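Local coordinates for Lmo0135 protein (Listeria monocytogenes EGD-e, PDB 5ISU), which probably binds peptides outside the cell as the substrate-binding protein of an ABC transporter, at residues S272-Q277 with V331-F336; Q340-Y345 with I367-D372. All coordinates share one frame; numbering follows the deposited sequence.

Contact 1 (S272-Q277 with V331-F336); sequences SKELRQ and VKESGF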
ATOM      1  N   SER A 272      -6.379 -11.246 -27.917  1.00 63.07           N
ATOM      2  CA  SER A 272      -5.430 -12.271 -28.334  1.00 64.87           C
ATOM      3  C   SER A 272      -4.297 -12.475 -27.323  1.00 62.54           C
ATOM      4  O   SER A 272      -3.515 -11.555 -27.047  1.00 60.78           O
ATOM      5  CB  SER A 272      -4.824 -11.887 -29.693  1.00 67.12           C
ATOM      6  OG  SER A 272      -3.740 -12.729 -30.045  1.00 67.47           O
ATOM      7  N   LYS A 273      -4.227 -13.688 -26.783  1.00 62.48           N
ATOM      8  CA  LYS A 273      -3.178 -14.092 -25.860  1.00 61.30           C
ATOM      9  C   LYS A 273      -1.838 -13.877 -26.569  1.00 61.17           C
ATOM     10  O   LYS A 273      -0.912 -13.307 -26.002  1.00 57.85           O
ATOM     11  CB  LYS A 273      -3.367 -15.562 -25.500  1.00 63.40           C
ATOM     12  CG  LYS A 273      -2.410 -16.139 -24.475  1.00 64.31           C
ATOM     13  CD  LYS A 273      -2.822 -17.570 -24.168  1.00 69.38           C
ATOM     14  CE  LYS A 273      -2.038 -18.182 -23.017  1.00 73.71           C
ATOM     15  NZ  LYS A 273      -2.506 -19.562 -22.677  1.00 77.71           N
ATOM     16  N   GLU A 274      -1.778 -14.279 -27.837  1.00 63.56           N
ATOM     17  CA  GLU A 274      -0.570 -14.138 -28.654  1.00 65.16           C
ATOM     18  C   GLU A 274      -0.059 -12.688 -28.727  1.00 62.53           C
ATOM     19  O   GLU A 274       1.151 -12.439 -28.556  1.00 58.72           O
ATOM     20  CB  GLU A 274      -0.786 -14.706 -30.067  1.00 71.64           C
ATOM     21  CG  GLU A 274      -0.849 -16.238 -30.171  1.00 76.48           C
ATOM     22  CD  GLU A 274      -2.095 -16.899 -29.563  1.00 79.34           C
ATOM     23  OE1 GLU A 274      -2.939 -16.208 -28.943  1.00 79.87           O
ATOM     24  OE2 GLU A 274      -2.229 -18.137 -29.713  1.00 83.11           O
ATOM     25  N   LEU A 275      -0.967 -11.733 -28.941  1.00 59.58           N
ATOM     26  CA  LEU A 275      -0.561 -10.331 -29.000  1.00 57.14           C
ATOM     27  C   LEU A 275      -0.015  -9.869 -27.658  1.00 54.38           C
ATOM     28  O   LEU A 275       1.023  -9.206 -27.608  1.00 51.40           O
ATOM     29  CB  LEU A 275      -1.711  -9.428 -29.419  1.00 60.57           C
ATOM     30  CG  LEU A 275      -1.351  -7.948 -29.617  1.00 61.10           C
ATOM     31  CD1 LEU A 275      -0.175  -7.772 -30.579  1.00 61.25           C
ATOM     32  CD2 LEU A 275      -2.565  -7.175 -30.106  1.00 63.55           C
ATOM     33  N   ARG A 276      -0.710 -10.227 -26.573  1.00 53.15           N
ATOM     34  CA  ARG A 276      -0.282  -9.855 -25.220  1.00 48.93           C
ATOM     35  C   ARG A 276       1.100 -10.428 -24.900  1.00 46.58           C
ATOM     36  O   ARG A 276       1.921  -9.757 -24.259  1.00 42.74           O
ATOM     37  CB  ARG A 276      -1.300 -10.297 -24.152  1.00 48.88           C
ATOM     38  CG  ARG A 276      -2.655  -9.611 -24.281  1.00 50.20           C
ATOM     39  CD  ARG A 276      -3.485  -9.687 -23.015  1.00 48.40           C
ATOM     40  NE  ARG A 276      -3.772 -11.057 -22.593  1.00 51.01           N
ATOM     41  CZ  ARG A 276      -4.817 -11.794 -22.994  1.00 51.92           C
ATOM     42  NH1 ARG A 276      -5.703 -11.324 -23.872  1.00 53.46           N
ATOM     43  NH2 ARG A 276      -4.974 -13.026 -22.515  1.00 51.13           N
ATOM     44  N   GLN A 277       1.348 -11.655 -25.352  1.00 47.85           N
ATOM     45  CA  GLN A 277       2.638 -12.309 -25.138  1.00 49.13           C
ATOM     46  C   GLN A 277       3.716 -11.659 -25.992  1.00 51.12           C
ATOM     47  O   GLN A 277       4.863 -11.509 -25.549  1.00 49.88           O
ATOM     48  CB  GLN A 277       2.552 -13.795 -25.432  1.00 52.75           C
ATOM     49  CG  GLN A 277       1.727 -14.583 -24.428  1.00 53.65           C
ATOM     50  CD  GLN A 277       1.569 -16.045 -24.818  1.00 55.91           C
ATOM     51  OE1 GLN A 277       1.753 -16.406 -25.974  1.00 60.56           O
ATOM     52  NE2 GLN A 277       1.215 -16.888 -23.854  1.00 54.96           N
ATOM     53  N   VAL A 331       3.213 -11.739 -33.000  1.00 75.80           N
ATOM     54  CA  VAL A 331       2.411 -10.658 -33.565  1.00 82.04           C
ATOM     55  C   VAL A 331       1.856 -11.097 -34.945  1.00 86.02           C
ATOM     56  O   VAL A 331       0.746 -10.719 -35.311  1.00 87.73           O
ATOM     57  CB  VAL A 331       3.171  -9.303 -33.600  1.00 85.22           C
ATOM     58  CG1 VAL A 331       4.473  -9.408 -34.376  1.00 89.99           C
ATOM     59  CG2 VAL A 331       2.288  -8.204 -34.186  1.00 90.17           C
ATOM     60  N   LYS A 332       2.626 -11.917 -35.672  1.00 87.05           N
ATOM     61  CA  LYS A 332       2.198 -12.487 -36.965  1.00 91.80           C
ATOM     62  C   LYS A 332       0.993 -13.409 -36.724  1.00 92.49           C
ATOM     63  O   LYS A 332      -0.092 -13.168 -37.256  1.00 90.23           O
ATOM     64  CB  LYS A 332       3.366 -13.272 -37.599  1.00 94.02           C
ATOM     65  CG  LYS A 332       3.094 -14.023 -38.904  1.00 98.76           C
ATOM     66  CD  LYS A 332       2.972 -13.118 -40.118  1.00101.25           C
ATOM     67  CE  LYS A 332       2.875 -13.946 -41.395  1.00105.28           C
ATOM     68  NZ  LYS A 332       2.863 -13.121 -42.635  1.00107.91           N
ATOM     69  N   GLU A 333       1.195 -14.438 -35.893  1.00 92.08           N
ATOM     70  CA  GLU A 333       0.144 -15.407 -35.530  1.00 93.58           C
ATOM     71  C   GLU A 333      -1.092 -14.736 -34.941  1.00 90.93           C
ATOM     72  O   GLU A 333      -2.191 -15.285 -35.009  1.00 92.28           O
ATOM     73  CB  GLU A 333       0.649 -16.406 -34.483  1.00 96.72           C
ATOM     74  CG  GLU A 333       1.760 -17.349 -34.925  1.00102.54           C
ATOM     75  CD  GLU A 333       2.277 -18.224 -33.781  1.00104.66           C
ATOM     76  OE1 GLU A 333       1.644 -18.256 -32.693  1.00103.48           O
ATOM     77  OE2 GLU A 333       3.321 -18.887 -33.975  1.00107.17           O
ATOM     78  N   SER A 334      -0.894 -13.572 -34.328  1.00 84.80           N
ATOM     79  CA  SER A 334      -1.985 -12.813 -33.731  1.00 82.46           C
ATOM     80  C   SER A 334      -3.103 -12.472 -34.719  1.00 84.66           C
ATOM     81  O   SER A 334      -4.289 -12.666 -34.425  1.00 78.43           O
ATOM     82  CB  SER A 334      -1.437 -11.512 -33.147  1.00 80.89           C
ATOM     83  OG  SER A 334      -2.470 -10.707 -32.624  1.00 82.74           O
ATOM     84  N   GLY A 335      -2.700 -11.983 -35.891  1.00 86.85           N
ATOM     85  CA  GLY A 335      -3.626 -11.530 -36.922  1.00 90.29           C
ATOM     86  C   GLY A 335      -3.862 -10.036 -36.760  1.00 89.07           C
ATOM     87  O   GLY A 335      -4.742  -9.459 -37.394  1.00 90.91           O
ATOM     88  N   PHE A 336      -3.069  -9.416 -35.890  1.00 85.37           N
ATOM     89  CA  PHE A 336      -3.158  -7.988 -35.640  1.00 84.56           C
ATOM     90  C   PHE A 336      -2.647  -7.247 -36.872  1.00 88.01           C
ATOM     91  O   PHE A 336      -1.546  -7.522 -37.359  1.00 84.31           O
ATOM     92  CB  PHE A 336      -2.323  -7.635 -34.391  1.00 80.96           C
ATOM     93  CG  PHE A 336      -2.195  -6.157 -34.126  1.00 80.18           C
ATOM     94  CD1 PHE A 336      -3.257  -5.436 -33.594  1.00 80.50           C
ATOM     95  CD2 PHE A 336      -0.993  -5.493 -34.373  1.00 79.52           C
ATOM     96  CE1 PHE A 336      -3.136  -4.077 -33.339  1.00 80.11           C
ATOM     97  CE2 PHE A 336      -0.864  -4.137 -34.115  1.00 79.35           C
ATOM     98  CZ  PHE A 336      -1.939  -3.428 -33.597  1.00 80.13           C
TER
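L275 lies against S334 with its CB and meets F336 with a methyl of its branch. CB lies 3.5 Å from S334 OG. CG stands anti to the backbone N (chi1 -175°), and beyond it the two methyls part. CD2 comes obliquely to the F336 ring, 4.0 Å from CD1 of that ring. CD1 makes a looser contact with V331 CG2, at 4.4 Å. A269 touches both L275 and F336, so the loop before the helix joins this apolar patch.

S334 OG also faces S272 OG, at 3.5 Å. S272 is the N-cap of helix 273-281, and its OG accepts from L275 N at 3.1 Å, with an N-H...O angle of 159°. Nearer the surface, the side chains of E274 and E333 cross at about a right angle. E274 CG lies 4.1 Å from E333 OE1. The two carboxylates probably repel each other mildly, as E274 OE2 and E333 OE1 are 4.9 Å apart.

No hydrogen bond joins the segments. G335, the first residue after helix 324-334 to leave helical angles, has positive phi, and F336 follows it. The arrangement is surface packing of a capped helix start against a helix end, within a family 5 solute-binding protein.

Contact 2 (Q340-Y345 with I367-D372); sequences QKLTVY and IGVTLD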
ATOM      1  N   GLN A 340      -2.969  -0.630 -37.780  1.00107.63           N
ATOM      2  CA  GLN A 340      -3.606  -0.016 -36.625  1.00108.39           C
ATOM      3  C   GLN A 340      -2.559   0.386 -35.582  1.00104.16           C
ATOM      4  O   GLN A 340      -1.498  -0.238 -35.467  1.00102.39           O
ATOM      5  CB  GLN A 340      -4.629  -0.976 -36.030  1.00114.15           C
ATOM      6  CG  GLN A 340      -5.526  -0.359 -34.975  1.00120.73           C
ATOM      7  CD  GLN A 340      -6.669  -1.275 -34.579  1.00126.13           C
ATOM      8  OE1 GLN A 340      -6.557  -2.504 -34.655  1.00129.11           O
ATOM      9  NE2 GLN A 340      -7.779  -0.683 -34.145  1.00127.67           N
ATOM     10  N   LYS A 341      -2.887   1.421 -34.813  1.00100.15           N
ATOM     11  CA  LYS A 341      -1.990   2.001 -33.821  1.00 93.86           C
ATOM     12  C   LYS A 341      -2.540   1.807 -32.412  1.00 87.84           C
ATOM     13  O   LYS A 341      -3.751   1.868 -32.202  1.00 86.55           O
ATOM     14  CB  LYS A 341      -1.809   3.490 -34.151  1.00 97.57           C
ATOM     15  CG  LYS A 341      -1.209   3.714 -35.544  1.00101.36           C
ATOM     16  CD  LYS A 341      -1.449   5.106 -36.112  1.00105.31           C
ATOM     17  CE  LYS A 341      -0.672   6.196 -35.402  1.00105.53           C
ATOM     18  NZ  LYS A 341      -0.967   7.535 -35.990  1.00109.09           N
ATOM     19  N   LEU A 342      -1.641   1.558 -31.458  1.00 79.79           N
ATOM     20  CA  LEU A 342      -2.022   1.338 -30.062  1.00 75.73           C
ATOM     21  C   LEU A 342      -1.690   2.545 -29.218  1.00 74.54           C
ATOM     22  O   LEU A 342      -0.779   3.304 -29.544  1.00 78.14           O
ATOM     23  CB  LEU A 342      -1.323   0.107 -29.488  1.00 71.37           C
ATOM     24  CG  LEU A 342      -1.664  -1.238 -30.128  1.00 71.99           C
ATOM     25  CD1 LEU A 342      -0.882  -2.347 -29.434  1.00 68.33           C
ATOM     26  CD2 LEU A 342      -3.168  -1.515 -30.066  1.00 72.40           C
ATOM     27  N   THR A 343      -2.430   2.705 -28.125  1.00 71.09           N
ATOM     28  CA  THR A 343      -2.257   3.826 -27.220  1.00 70.12           C
ATOM     29  C   THR A 343      -1.793   3.394 -25.826  1.00 67.69           C
ATOM     30  O   THR A 343      -2.277   2.394 -25.275  1.00 64.31           O
ATOM     31  CB  THR A 343      -3.573   4.626 -27.078  1.00 73.98           C
ATOM     32  OG1 THR A 343      -4.642   3.750 -26.679  1.00 74.61           O
ATOM     33  CG2 THR A 343      -3.948   5.291 -28.401  1.00 77.24           C
ATOM     34  N   VAL A 344      -0.832   4.135 -25.275  1.00 64.76           N
ATOM     35  CA  VAL A 344      -0.370   3.903 -23.905  1.00 61.87           C
ATOM     36  C   VAL A 344      -0.754   5.139 -23.099  1.00 63.67           C
ATOM     37  O   VAL A 344      -0.331   6.251 -23.407  1.00 66.94           O
ATOM     38  CB  VAL A 344       1.131   3.587 -23.793  1.00 60.52           C
ATOM     39  CG1 VAL A 344       1.997   4.635 -24.497  1.00 62.54           C
ATOM     40  CG2 VAL A 344       1.531   3.433 -22.325  1.00 58.24           C
ATOM     41  N   TYR A 345      -1.615   4.945 -22.107  1.00 64.42           N
ATOM     42  CA  TYR A 345      -2.081   6.041 -21.256  1.00 66.65           C
ATOM     43  C   TYR A 345      -1.348   5.982 -19.931  1.00 62.72           C
ATOM     44  O   TYR A 345      -1.254   4.934 -19.323  1.00 57.89           O
ATOM     45  CB  TYR A 345      -3.608   5.968 -21.040  1.00 67.01           C
ATOM     46  CG  TYR A 345      -4.460   6.607 -22.132  1.00 68.85           C
ATOM     47  CD1 TYR A 345      -4.605   6.011 -23.389  1.00 69.69           C
ATOM     48  CD2 TYR A 345      -5.166   7.789 -21.883  1.00 72.12           C
ATOM     49  CE1 TYR A 345      -5.397   6.596 -24.378  1.00 72.92           C
ATOM     50  CE2 TYR A 345      -5.956   8.382 -22.865  1.00 75.43           C
ATOM     51  CZ  TYR A 345      -6.070   7.787 -24.107  1.00 76.26           C
ATOM     52  OH  TYR A 345      -6.873   8.379 -25.066  1.00 82.78           O
ATOM     53  N   ILE A 367       9.226  -4.531 -33.209  1.00 81.48           N
ATOM     54  CA  ILE A 367       8.479  -5.763 -33.558  1.00 81.01           C
ATOM     55  C   ILE A 367       7.324  -5.468 -34.536  1.00 81.33           C
ATOM     56  O   ILE A 367       6.401  -6.267 -34.666  1.00 79.92           O
ATOM     57  CB  ILE A 367       7.963  -6.570 -32.321  1.00 77.55           C
ATOM     58  CG1 ILE A 367       6.892  -5.808 -31.525  1.00 75.68           C
ATOM     59  CG2 ILE A 367       9.129  -6.956 -31.428  1.00 74.76           C
ATOM     60  CD1 ILE A 367       6.116  -6.683 -30.554  1.00 72.57           C
ATOM     61  N   GLY A 368       7.389  -4.321 -35.214  1.00 83.45           N
ATOM     62  CA  GLY A 368       6.382  -3.929 -36.201  1.00 84.29           C
ATOM     63  C   GLY A 368       5.071  -3.384 -35.658  1.00 83.80           C
ATOM     64  O   GLY A 368       4.085  -3.311 -36.404  1.00 87.60           O
ATOM     65  N   VAL A 369       5.048  -2.990 -34.380  1.00 79.68           N
ATOM     66  CA  VAL A 369       3.827  -2.448 -33.742  1.00 78.33           C
ATOM     67  C   VAL A 369       4.013  -0.960 -33.435  1.00 77.56           C
ATOM     68  O   VAL A 369       5.004  -0.584 -32.825  1.00 74.14           O
ATOM     69  CB  VAL A 369       3.487  -3.206 -32.428  1.00 74.02           C
ATOM     70  CG1 VAL A 369       2.279  -2.582 -31.723  1.00 71.78           C
ATOM     71  CG2 VAL A 369       3.251  -4.685 -32.704  1.00 73.57           C
ATOM     72  N   THR A 370       3.054  -0.126 -33.851  1.00 80.10           N
ATOM     73  CA  THR A 370       3.117   1.325 -33.621  1.00 82.30           C
ATOM     74  C   THR A 370       2.370   1.689 -32.339  1.00 80.96           C
ATOM     75  O   THR A 370       1.182   1.375 -32.199  1.00 82.50           O
ATOM     76  CB  THR A 370       2.508   2.117 -34.799  1.00 86.47           C
ATOM     77  OG1 THR A 370       3.124   1.706 -36.023  1.00 88.94           O
ATOM     78  CG2 THR A 370       2.705   3.626 -34.613  1.00 87.16           C
ATOM     79  N   LEU A 371       3.064   2.355 -31.416  1.00 79.35           N
ATOM     80  CA  LEU A 371       2.480   2.764 -30.140  1.00 77.68           C
ATOM     81  C   LEU A 371       2.485   4.283 -30.039  1.00 78.84           C
ATOM     82  O   LEU A 371       3.515   4.912 -30.263  1.00 78.90           O
ATOM     83  CB  LEU A 371       3.290   2.180 -28.977  1.00 74.03           C
ATOM     84  CG  LEU A 371       2.741   2.392 -27.559  1.00 71.04           C
ATOM     85  CD1 LEU A 371       1.501   1.548 -27.357  1.00 70.99           C
ATOM     86  CD2 LEU A 371       3.779   2.052 -26.493  1.00 69.77           C
ATOM     87  N   ASP A 372       1.333   4.858 -29.699  1.00 80.93           N
ATOM     88  CA  ASP A 372       1.173   6.305 -29.539  1.00 82.73           C
ATOM     89  C   ASP A 372       1.124   6.636 -28.062  1.00 78.64           C
ATOM     90  O   ASP A 372       0.309   6.071 -27.339  1.00 74.47           O
ATOM     91  CB  ASP A 372      -0.153   6.777 -30.153  1.00 88.71           C
ATOM     92  CG  ASP A 372      -0.189   6.665 -31.669  1.00 94.17           C
ATOM     93  OD1 ASP A 372       0.836   6.943 -32.337  1.00 97.58           O
ATOM     94  OD2 ASP A 372      -1.278   6.350 -32.193  1.00 95.70           O
TER
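K341 runs beside T370, and its end comes up in front of the carboxylate oxygens of D372. Its CB lies 3.5 Å from D372 OD2. CG, anti to the carbonyl carbon (chi1 -60°), touches T370 CG2 at 4.0 Å. CD passes D372 OD2 more loosely. The chain bends at chi3 (70°), which places CE 3.3 Å from D372 OD2. NZ ends 4.0 Å from D372 OD2, a long salt bridge. Much of this meeting is therefore between the carboxylate and the aliphatic part of the lysine.

L342 and L371 point to the other face, where the contacts across the two segments are apolar. L342 CB packs on L371 CD1, and L342 CD1 on V369 CG1. V344 CG1 meets L371 CD2 at 3.7 Å, the two side chains crossing at about a right angle. Y364 of helix 351-365 touches both V369 and L371.

The backbones pair in parallel. L342 N donates to T370 O at 2.9 Å, L342 O accepts from D372 N, and V344 N donates to D372 O at 3.1 Å. On its other edge, strand 341-347 bonds to strand 395-400. G368 ends helix 351-365 in a Schellman motif. Strand 341-347, helix 351-365 and strand 370-376 form a beta-alpha-beta unit.

Helix 273-281 comes first along the chain. The chain then runs through helix 285-292 and strand 299-301 to helix 324-334, whose end returns to the earlier helix and closes contact 1. Strand 341-347 starts soon after. Helix 351-365 leads to strand 370-376, and contact 2 closes this shorter loop. The two loops stand in series and neither nests nor crosses. The centres of contacts 1 and 2 are about 13 Å apart, and the contacts touch. V331 CG2 packs on V369 CG2 at 3.9 Å, and F336 CZ on L342 CG at 4.1 Å. Together they tie the helix pair to the parallel strands.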